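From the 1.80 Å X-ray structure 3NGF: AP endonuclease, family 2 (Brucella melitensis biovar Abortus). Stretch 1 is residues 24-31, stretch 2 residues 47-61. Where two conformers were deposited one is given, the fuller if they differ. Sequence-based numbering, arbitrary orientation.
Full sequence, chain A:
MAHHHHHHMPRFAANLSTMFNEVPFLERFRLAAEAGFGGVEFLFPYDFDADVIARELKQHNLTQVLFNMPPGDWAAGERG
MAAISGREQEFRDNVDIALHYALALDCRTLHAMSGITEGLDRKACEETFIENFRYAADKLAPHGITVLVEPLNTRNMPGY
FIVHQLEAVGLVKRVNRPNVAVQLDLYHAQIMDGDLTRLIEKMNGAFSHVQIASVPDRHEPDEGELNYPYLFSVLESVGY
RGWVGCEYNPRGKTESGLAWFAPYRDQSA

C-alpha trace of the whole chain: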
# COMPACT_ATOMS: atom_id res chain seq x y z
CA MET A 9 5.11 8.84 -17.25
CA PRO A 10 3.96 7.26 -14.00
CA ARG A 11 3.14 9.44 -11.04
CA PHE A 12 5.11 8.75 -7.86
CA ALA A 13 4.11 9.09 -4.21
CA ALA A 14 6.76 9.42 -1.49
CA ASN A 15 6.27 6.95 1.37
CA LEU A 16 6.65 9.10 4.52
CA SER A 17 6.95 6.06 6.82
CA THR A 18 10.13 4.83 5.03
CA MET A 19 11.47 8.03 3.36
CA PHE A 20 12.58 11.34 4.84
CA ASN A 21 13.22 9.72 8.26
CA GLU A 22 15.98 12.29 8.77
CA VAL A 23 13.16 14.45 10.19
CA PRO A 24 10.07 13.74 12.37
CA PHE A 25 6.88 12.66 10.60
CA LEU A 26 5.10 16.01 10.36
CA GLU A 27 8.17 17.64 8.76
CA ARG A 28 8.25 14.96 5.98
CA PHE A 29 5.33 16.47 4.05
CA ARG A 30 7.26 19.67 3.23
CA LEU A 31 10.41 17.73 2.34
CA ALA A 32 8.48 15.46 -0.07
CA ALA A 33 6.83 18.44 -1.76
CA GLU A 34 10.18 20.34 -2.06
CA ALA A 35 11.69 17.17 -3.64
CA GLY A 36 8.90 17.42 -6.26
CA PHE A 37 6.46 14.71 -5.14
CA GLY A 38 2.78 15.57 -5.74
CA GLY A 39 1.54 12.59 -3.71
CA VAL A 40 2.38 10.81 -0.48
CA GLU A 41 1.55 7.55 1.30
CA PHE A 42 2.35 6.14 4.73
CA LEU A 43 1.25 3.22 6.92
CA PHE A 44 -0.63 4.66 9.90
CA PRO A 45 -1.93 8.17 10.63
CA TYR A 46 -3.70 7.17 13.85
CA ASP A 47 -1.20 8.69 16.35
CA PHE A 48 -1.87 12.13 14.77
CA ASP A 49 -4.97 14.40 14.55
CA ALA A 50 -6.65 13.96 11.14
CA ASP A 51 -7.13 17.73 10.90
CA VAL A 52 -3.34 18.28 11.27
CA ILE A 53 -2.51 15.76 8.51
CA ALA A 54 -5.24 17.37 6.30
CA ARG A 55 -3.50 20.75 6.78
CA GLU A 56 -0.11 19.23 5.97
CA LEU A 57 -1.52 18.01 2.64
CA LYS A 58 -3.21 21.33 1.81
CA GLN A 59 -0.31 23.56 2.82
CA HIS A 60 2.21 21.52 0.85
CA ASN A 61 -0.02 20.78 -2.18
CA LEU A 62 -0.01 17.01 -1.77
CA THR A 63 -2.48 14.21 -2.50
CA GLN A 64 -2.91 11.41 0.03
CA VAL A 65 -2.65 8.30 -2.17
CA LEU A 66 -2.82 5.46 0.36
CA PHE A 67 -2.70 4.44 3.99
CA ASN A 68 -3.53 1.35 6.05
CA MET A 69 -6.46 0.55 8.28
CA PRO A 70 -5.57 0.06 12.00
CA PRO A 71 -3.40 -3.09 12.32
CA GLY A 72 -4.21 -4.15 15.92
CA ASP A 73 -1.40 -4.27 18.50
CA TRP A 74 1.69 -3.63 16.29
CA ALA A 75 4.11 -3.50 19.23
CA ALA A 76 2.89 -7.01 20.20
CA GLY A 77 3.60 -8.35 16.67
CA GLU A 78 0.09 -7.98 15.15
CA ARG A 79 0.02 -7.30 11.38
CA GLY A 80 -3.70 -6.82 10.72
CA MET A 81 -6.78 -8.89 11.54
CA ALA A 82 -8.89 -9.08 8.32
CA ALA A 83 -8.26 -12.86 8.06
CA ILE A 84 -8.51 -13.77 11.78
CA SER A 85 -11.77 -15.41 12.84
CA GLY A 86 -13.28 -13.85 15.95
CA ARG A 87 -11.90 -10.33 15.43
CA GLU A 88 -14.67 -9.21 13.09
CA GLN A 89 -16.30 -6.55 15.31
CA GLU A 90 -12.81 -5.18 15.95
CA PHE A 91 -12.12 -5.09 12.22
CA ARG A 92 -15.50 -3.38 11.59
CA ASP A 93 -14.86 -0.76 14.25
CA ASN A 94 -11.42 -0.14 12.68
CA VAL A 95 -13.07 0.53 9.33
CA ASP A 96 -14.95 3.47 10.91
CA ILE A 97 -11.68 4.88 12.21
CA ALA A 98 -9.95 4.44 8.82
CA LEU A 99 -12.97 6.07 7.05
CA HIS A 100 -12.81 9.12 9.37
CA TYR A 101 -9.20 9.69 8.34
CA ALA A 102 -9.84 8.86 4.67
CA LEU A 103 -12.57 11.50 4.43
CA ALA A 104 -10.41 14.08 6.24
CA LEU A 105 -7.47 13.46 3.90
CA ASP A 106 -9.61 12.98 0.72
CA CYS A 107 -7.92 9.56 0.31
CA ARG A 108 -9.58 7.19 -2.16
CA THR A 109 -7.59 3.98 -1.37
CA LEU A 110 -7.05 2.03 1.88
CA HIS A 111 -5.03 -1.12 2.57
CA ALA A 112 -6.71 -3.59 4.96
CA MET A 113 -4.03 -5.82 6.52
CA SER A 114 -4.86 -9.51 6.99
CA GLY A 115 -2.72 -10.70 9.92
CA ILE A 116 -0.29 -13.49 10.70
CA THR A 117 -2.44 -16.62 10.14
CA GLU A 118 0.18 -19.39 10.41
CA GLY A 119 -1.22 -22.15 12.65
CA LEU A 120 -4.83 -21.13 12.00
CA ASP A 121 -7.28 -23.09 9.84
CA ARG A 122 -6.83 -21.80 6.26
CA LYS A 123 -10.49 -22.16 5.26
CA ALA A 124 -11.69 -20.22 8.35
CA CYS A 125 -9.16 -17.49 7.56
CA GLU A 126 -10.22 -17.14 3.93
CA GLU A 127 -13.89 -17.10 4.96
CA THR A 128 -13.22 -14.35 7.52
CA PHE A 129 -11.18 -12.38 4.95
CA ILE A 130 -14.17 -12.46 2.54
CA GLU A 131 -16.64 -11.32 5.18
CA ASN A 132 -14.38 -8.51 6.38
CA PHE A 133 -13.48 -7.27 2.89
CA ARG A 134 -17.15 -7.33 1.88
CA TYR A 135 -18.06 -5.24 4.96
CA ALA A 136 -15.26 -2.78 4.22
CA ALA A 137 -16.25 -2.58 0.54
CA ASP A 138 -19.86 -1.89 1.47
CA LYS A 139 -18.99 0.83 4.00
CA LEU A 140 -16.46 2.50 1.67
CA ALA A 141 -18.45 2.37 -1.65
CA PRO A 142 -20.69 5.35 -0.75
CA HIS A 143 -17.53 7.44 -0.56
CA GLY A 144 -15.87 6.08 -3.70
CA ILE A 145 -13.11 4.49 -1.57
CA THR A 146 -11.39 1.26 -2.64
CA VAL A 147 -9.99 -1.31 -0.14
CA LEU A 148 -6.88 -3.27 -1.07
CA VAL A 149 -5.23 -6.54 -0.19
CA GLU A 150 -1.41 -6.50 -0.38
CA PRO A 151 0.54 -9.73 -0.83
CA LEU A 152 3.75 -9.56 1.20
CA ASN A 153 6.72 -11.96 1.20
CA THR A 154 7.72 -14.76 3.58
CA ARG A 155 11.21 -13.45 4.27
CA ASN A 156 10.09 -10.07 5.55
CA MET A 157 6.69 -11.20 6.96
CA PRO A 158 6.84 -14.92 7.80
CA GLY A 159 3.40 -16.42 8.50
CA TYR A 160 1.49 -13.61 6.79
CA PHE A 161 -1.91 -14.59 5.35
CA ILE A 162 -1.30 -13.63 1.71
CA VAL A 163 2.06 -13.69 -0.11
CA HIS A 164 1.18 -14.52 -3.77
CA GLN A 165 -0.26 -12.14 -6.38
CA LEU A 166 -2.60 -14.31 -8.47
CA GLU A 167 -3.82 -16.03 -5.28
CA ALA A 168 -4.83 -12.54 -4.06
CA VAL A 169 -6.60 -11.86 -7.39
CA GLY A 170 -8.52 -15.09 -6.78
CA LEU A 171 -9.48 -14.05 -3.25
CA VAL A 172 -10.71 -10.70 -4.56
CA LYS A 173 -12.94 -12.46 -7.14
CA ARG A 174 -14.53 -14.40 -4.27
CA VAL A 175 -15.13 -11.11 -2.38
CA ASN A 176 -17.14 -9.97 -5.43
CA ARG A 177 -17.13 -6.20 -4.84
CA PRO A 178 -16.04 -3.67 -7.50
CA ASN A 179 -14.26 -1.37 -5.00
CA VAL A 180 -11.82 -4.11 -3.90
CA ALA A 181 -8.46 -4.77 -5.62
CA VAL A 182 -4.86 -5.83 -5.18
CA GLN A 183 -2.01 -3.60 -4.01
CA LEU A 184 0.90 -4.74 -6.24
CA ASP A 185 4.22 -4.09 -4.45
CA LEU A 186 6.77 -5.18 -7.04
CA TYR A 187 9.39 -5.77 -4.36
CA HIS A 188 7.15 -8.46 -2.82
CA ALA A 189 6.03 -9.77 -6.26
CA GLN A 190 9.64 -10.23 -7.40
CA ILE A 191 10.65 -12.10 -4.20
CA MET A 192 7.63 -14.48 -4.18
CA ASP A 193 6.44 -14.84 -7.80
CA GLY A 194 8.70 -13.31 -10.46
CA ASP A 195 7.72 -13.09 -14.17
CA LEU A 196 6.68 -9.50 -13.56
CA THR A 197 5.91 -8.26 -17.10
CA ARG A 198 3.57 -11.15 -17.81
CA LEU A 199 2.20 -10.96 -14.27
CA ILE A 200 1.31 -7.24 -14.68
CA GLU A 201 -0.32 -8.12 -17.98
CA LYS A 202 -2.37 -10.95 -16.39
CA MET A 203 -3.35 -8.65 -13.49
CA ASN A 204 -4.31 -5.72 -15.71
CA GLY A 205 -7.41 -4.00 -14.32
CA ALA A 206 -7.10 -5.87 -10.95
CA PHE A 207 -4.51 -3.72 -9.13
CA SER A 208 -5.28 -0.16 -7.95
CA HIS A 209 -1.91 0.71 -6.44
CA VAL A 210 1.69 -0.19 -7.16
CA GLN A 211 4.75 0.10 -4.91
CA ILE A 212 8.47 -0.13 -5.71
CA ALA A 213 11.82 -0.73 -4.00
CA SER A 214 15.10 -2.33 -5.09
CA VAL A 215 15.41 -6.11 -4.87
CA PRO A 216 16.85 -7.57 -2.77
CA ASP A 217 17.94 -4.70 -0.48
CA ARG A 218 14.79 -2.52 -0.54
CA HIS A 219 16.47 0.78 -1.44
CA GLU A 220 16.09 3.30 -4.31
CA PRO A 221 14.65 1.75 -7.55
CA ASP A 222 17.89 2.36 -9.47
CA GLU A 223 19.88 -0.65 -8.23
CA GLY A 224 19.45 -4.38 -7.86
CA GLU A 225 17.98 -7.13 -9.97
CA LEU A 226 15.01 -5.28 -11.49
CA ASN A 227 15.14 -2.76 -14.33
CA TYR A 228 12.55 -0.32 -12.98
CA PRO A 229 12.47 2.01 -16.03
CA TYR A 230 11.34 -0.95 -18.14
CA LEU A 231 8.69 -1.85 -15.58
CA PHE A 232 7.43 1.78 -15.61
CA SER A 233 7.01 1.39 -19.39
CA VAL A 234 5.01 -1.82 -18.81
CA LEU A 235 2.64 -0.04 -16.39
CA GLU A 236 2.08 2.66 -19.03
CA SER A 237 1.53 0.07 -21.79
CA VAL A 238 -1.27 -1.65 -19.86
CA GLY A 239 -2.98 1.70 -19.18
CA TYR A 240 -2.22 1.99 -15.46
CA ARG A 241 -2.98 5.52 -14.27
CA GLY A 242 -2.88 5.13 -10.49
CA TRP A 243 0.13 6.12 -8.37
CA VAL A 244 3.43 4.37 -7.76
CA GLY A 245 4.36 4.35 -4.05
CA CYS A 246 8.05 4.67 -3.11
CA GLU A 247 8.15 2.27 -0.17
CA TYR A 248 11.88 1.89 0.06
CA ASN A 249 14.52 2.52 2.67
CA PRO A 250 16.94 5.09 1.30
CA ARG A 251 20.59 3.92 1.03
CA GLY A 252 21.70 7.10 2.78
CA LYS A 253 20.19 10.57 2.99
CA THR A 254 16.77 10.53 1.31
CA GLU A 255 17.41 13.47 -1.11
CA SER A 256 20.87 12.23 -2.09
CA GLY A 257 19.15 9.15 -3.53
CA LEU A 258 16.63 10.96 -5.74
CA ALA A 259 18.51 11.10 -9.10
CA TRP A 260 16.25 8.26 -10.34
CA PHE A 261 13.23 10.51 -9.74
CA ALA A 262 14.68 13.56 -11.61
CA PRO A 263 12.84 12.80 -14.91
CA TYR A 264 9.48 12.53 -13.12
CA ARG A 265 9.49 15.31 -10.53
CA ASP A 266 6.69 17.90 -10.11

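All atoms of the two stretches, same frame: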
# COMPACT_ATOMS: atom_id res chain seq x y z
N PRO A 24 11.31 14.32 11.82
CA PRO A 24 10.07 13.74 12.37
C PRO A 24 8.93 13.77 11.34
O PRO A 24 8.96 14.55 10.39
CB PRO A 24 9.76 14.64 13.58
CG PRO A 24 10.99 15.43 13.84
CD PRO A 24 11.66 15.58 12.50
N PHE A 25 7.94 12.92 11.56
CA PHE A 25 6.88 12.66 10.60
C PHE A 25 6.22 13.91 10.01
O PHE A 25 6.12 14.05 8.79
CB PHE A 25 5.82 11.78 11.27
CG PHE A 25 4.63 11.45 10.38
CD1 PHE A 25 4.76 10.60 9.28
CD2 PHE A 25 3.38 11.96 10.68
CE1 PHE A 25 3.67 10.29 8.49
CE2 PHE A 25 2.29 11.65 9.89
CZ PHE A 25 2.45 10.81 8.78
N LEU A 26 5.82 14.84 10.86
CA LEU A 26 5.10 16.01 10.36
C LEU A 26 5.94 16.88 9.40
O LEU A 26 5.38 17.52 8.50
CB LEU A 26 4.51 16.83 11.48
CG LEU A 26 3.38 16.15 12.28
CD1 LEU A 26 2.82 17.09 13.34
CD2 LEU A 26 2.22 15.70 11.36
N GLU A 27 7.25 16.87 9.60
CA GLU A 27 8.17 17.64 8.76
C GLU A 27 8.40 16.99 7.38
O GLU A 27 8.92 17.64 6.46
CB GLU A 27 9.51 17.83 9.51
CG GLU A 27 9.45 18.88 10.64
CD GLU A 27 10.68 18.93 11.55
OE1 GLU A 27 10.50 19.15 12.78
OE2 GLU A 27 11.81 18.75 11.04
N ARG A 28 7.99 15.73 7.22
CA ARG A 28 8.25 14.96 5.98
C ARG A 28 7.41 15.43 4.80
O ARG A 28 7.81 15.29 3.65
CB ARG A 28 8.07 13.45 6.22
CG ARG A 28 9.02 12.96 7.33
CD ARG A 28 8.96 11.46 7.61
NE ARG A 28 9.67 11.18 8.84
CZ ARG A 28 9.44 10.16 9.64
NH1 ARG A 28 8.54 9.22 9.32
NH2 ARG A 28 10.16 10.03 10.75
N PHE A 29 6.23 15.99 5.09
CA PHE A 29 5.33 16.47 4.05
C PHE A 29 5.98 17.58 3.22
O PHE A 29 6.04 17.50 1.98
CB PHE A 29 4.00 16.94 4.64
CG PHE A 29 3.19 15.82 5.26
CD1 PHE A 29 2.20 15.18 4.54
CD2 PHE A 29 3.42 15.44 6.58
CE1 PHE A 29 1.45 14.16 5.11
CE2 PHE A 29 2.68 14.42 7.16
CZ PHE A 29 1.71 13.77 6.42
N ARG A 30 6.53 18.59 3.90
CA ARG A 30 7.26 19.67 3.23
C ARG A 30 8.47 19.15 2.44
O ARG A 30 8.73 19.57 1.30
CB ARG A 30 7.74 20.69 4.25
CG ARG A 30 8.51 21.87 3.62
CD ARG A 30 8.96 22.91 4.65
NE ARG A 30 9.87 22.36 5.66
CZ ARG A 30 11.18 22.17 5.51
NH1 ARG A 30 11.80 22.48 4.38
NH2 ARG A 30 11.88 21.67 6.52
N LEU A 31 9.24 18.26 3.05
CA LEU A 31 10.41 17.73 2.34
C LEU A 31 10.05 16.96 1.05
O LEU A 31 10.73 17.08 0.03
CB LEU A 31 11.28 16.91 3.27
CG LEU A 31 11.93 17.62 4.46
CD1 LEU A 31 12.93 16.64 5.10
CD2 LEU A 31 12.62 18.93 4.09
N ASP A 47 -1.81 7.99 15.20
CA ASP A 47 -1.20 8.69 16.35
C ASP A 47 -1.18 10.21 16.17
O ASP A 47 -0.67 10.92 17.05
CB ASP A 47 0.21 8.15 16.66
CG ASP A 47 0.64 8.38 18.13
OD1 ASP A 47 -0.18 8.18 19.09
OD2 ASP A 47 1.82 8.76 18.35
N PHE A 48 -1.75 10.69 15.06
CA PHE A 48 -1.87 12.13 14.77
C PHE A 48 -3.32 12.53 14.52
O PHE A 48 -4.14 11.71 14.08
CB PHE A 48 -0.97 12.48 13.57
CG PHE A 48 0.50 12.17 13.78
CD1 PHE A 48 1.01 10.90 13.48
CD2 PHE A 48 1.37 13.15 14.28
CE1 PHE A 48 2.36 10.62 13.68
CE2 PHE A 48 2.70 12.89 14.48
CZ PHE A 48 3.22 11.62 14.19
N ASP A 49 -3.65 13.79 14.82
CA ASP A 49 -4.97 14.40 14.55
C ASP A 49 -5.19 14.45 13.02
O ASP A 49 -4.36 14.96 12.27
CB ASP A 49 -5.02 15.81 15.16
CG ASP A 49 -6.34 16.59 14.87
OD1 ASP A 49 -7.34 16.05 14.36
OD2 ASP A 49 -6.36 17.80 15.21
N ALA A 50 -6.32 13.90 12.56
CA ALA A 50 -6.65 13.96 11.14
C ALA A 50 -6.61 15.38 10.58
O ALA A 50 -6.18 15.58 9.45
CB ALA A 50 -8.02 13.33 10.86
N ASP A 51 -7.11 16.35 11.36
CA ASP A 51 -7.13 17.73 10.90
C ASP A 51 -5.70 18.27 10.61
O ASP A 51 -5.50 19.09 9.71
CB ASP A 51 -7.80 18.66 11.91
CG ASP A 51 -9.32 18.53 11.98
OD1 ASP A 51 -9.93 17.73 11.22
OD2 ASP A 51 -9.89 19.30 12.80
N VAL A 52 -4.72 17.85 11.42
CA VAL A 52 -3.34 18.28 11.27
C VAL A 52 -2.77 17.70 9.98
O VAL A 52 -2.18 18.42 9.19
CB VAL A 52 -2.48 17.90 12.52
CG1 VAL A 52 -0.98 18.15 12.28
CG2 VAL A 52 -3.00 18.63 13.76
N ILE A 53 -2.96 16.39 9.76
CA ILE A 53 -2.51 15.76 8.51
C ILE A 53 -3.20 16.40 7.29
O ILE A 53 -2.55 16.68 6.29
CB ILE A 53 -2.73 14.23 8.49
CG1 ILE A 53 -1.84 13.54 9.53
CG2 ILE A 53 -2.41 13.66 7.11
CD1 ILE A 53 -2.14 12.01 9.68
N ALA A 54 -4.50 16.68 7.40
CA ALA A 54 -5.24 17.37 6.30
C ALA A 54 -4.56 18.71 5.94
O ALA A 54 -4.39 19.06 4.75
CB ALA A 54 -6.74 17.62 6.69
N ARG A 55 -4.17 19.46 6.97
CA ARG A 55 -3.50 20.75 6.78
C ARG A 55 -2.10 20.59 6.20
O ARG A 55 -1.67 21.37 5.37
CB ARG A 55 -3.51 21.58 8.07
CG ARG A 55 -4.85 22.28 8.35
CD ARG A 55 -4.74 23.25 9.52
NE ARG A 55 -4.57 22.55 10.81
CZ ARG A 55 -5.55 22.10 11.57
NH1 ARG A 55 -5.28 21.48 12.71
NH2 ARG A 55 -6.81 22.27 11.22
N GLU A 56 -1.39 19.54 6.61
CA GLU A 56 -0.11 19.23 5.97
C GLU A 56 -0.26 19.04 4.46
O GLU A 56 0.54 19.57 3.67
CB GLU A 56 0.51 17.95 6.54
CG GLU A 56 1.02 17.98 7.96
CD GLU A 56 2.23 18.86 8.19
OE1 GLU A 56 2.86 19.37 7.21
OE2 GLU A 56 2.56 19.04 9.38
N LEU A 57 -1.24 18.26 4.06
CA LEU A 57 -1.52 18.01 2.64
C LEU A 57 -1.89 19.28 1.88
O LEU A 57 -1.37 19.53 0.79
CB LEU A 57 -2.66 17.00 2.50
CG LEU A 57 -2.38 15.59 3.03
CD1 LEU A 57 -3.70 14.77 3.05
CD2 LEU A 57 -1.27 14.87 2.23
N LYS A 58 -2.74 20.11 2.48
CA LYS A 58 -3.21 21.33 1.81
C LYS A 58 -2.08 22.33 1.69
O LYS A 58 -1.90 22.94 0.62
CB LYS A 58 -4.40 21.92 2.58
CG LYS A 58 -5.02 23.18 1.97
CD LYS A 58 -6.23 23.64 2.78
CE LYS A 58 -6.87 24.90 2.23
NZ LYS A 58 -7.95 25.38 3.17
N GLN A 59 -1.32 22.51 2.77
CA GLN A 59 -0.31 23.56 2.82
C GLN A 59 0.86 23.25 1.88
O GLN A 59 1.50 24.17 1.34
CB GLN A 59 0.17 23.76 4.26
CG GLN A 59 1.22 24.85 4.40
CD GLN A 59 1.48 25.24 5.85
OE1 GLN A 59 0.61 25.07 6.74
NE2 GLN A 59 2.70 25.77 6.10
N HIS A 60 1.12 21.97 1.68
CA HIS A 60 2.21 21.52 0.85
C HIS A 60 1.78 20.97 -0.52
O HIS A 60 2.60 20.36 -1.23
CB HIS A 60 3.08 20.54 1.66
CG HIS A 60 3.59 21.15 2.92
ND1 HIS A 60 4.44 22.23 2.91
CD2 HIS A 60 3.35 20.88 4.23
CE1 HIS A 60 4.70 22.60 4.15
NE2 HIS A 60 4.06 21.80 4.97
N ASN A 61 0.51 21.18 -0.88
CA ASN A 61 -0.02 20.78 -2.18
C ASN A 61 0.26 19.32 -2.51
O ASN A 61 0.92 19.00 -3.50
CB ASN A 61 0.57 21.67 -3.26
CG ASN A 61 0.37 23.12 -2.96
OD1 ASN A 61 1.33 23.83 -2.62
ND2 ASN A 61 -0.87 23.57 -3.04

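Two helices that run side by side in nearly the same direction can pack through side chains with no hydrogen bond between them, and this pair from a family 2 AP endonuclease is a clear example. The helix of stretch 1 and helix 50-59 of stretch 2 point the same way within 18°, their axes 9.5 Å apart at closest approach. No hydrogen bond joins the two stretches, which bury 524 Å² between them, both sides summed; their favourable contacts are apolar, aromatic or CH-pi. Helix 50-59 carries a regular ladder of backbone bonds and is capped at its start, where OD1 of D49 accepts from N of D51 at 3.0 Å.

At such a spacing the backbone sets where each CB lies, and the rotamer what the rest of the chain can reach. F29, whose CA-to-CB bond points toward the other helix, takes chi1 m with chi2 at -95°, which presents one face of its ring to E56. CB of E56 sits over that face, 3.8 Å from the centroid and only 16° off the normal, a CH-pi contact. The same ring meets I53 (F29 CZ to I53 CG2, 4.2 Å) and L57 (F29 CE1 to L57 CD2, 4.0 Å). For L57 the rotamer matters: its CA-to-CB bond points sideways, yet with chi1 m and chi2 t its end comes nearer to F29.

F25, four residues earlier, adopts t, and its ring approaches F48, in the loop just ahead of the second helix. CD2 of F25 lies over one face of the F48 ring, 3.4 Å from CE1 of F48, with the planes inclined at 35° and the centroids 4.8 Å apart, an oblique aromatic pair. I53 CD1 lies at the edge of the F25 ring, 4.4 Å from its CE2. L26, m,t, sets its branched end against both F48 (L26 CD2 to F48 CD2, 4.0 Å) and V52 (L26 CD1 to V52 CG1, 4.1 Å).

E56 shows how a polar residue can serve such an interface through its CB. The backbone places that atom against F29; m at chi1 and chi2 then folds the carboxylate back toward L26. There OE2 of E56 lies 3.3 Å from O of L26, but both are acceptors, so no hydrogen bond is assigned and the approach should not be counted as an attraction.

The contact closes at H60, the first residue to leave helical geometry. Its m rotamer, with chi2 at -63°, offers a ring face to R30, whose CB stands 3.9 Å from the centroid. R30 itself runs t,t before turning at chi3 p, and its end leads away, so its aliphatic base makes the contact while NH1 bonds elsewhere in the structure.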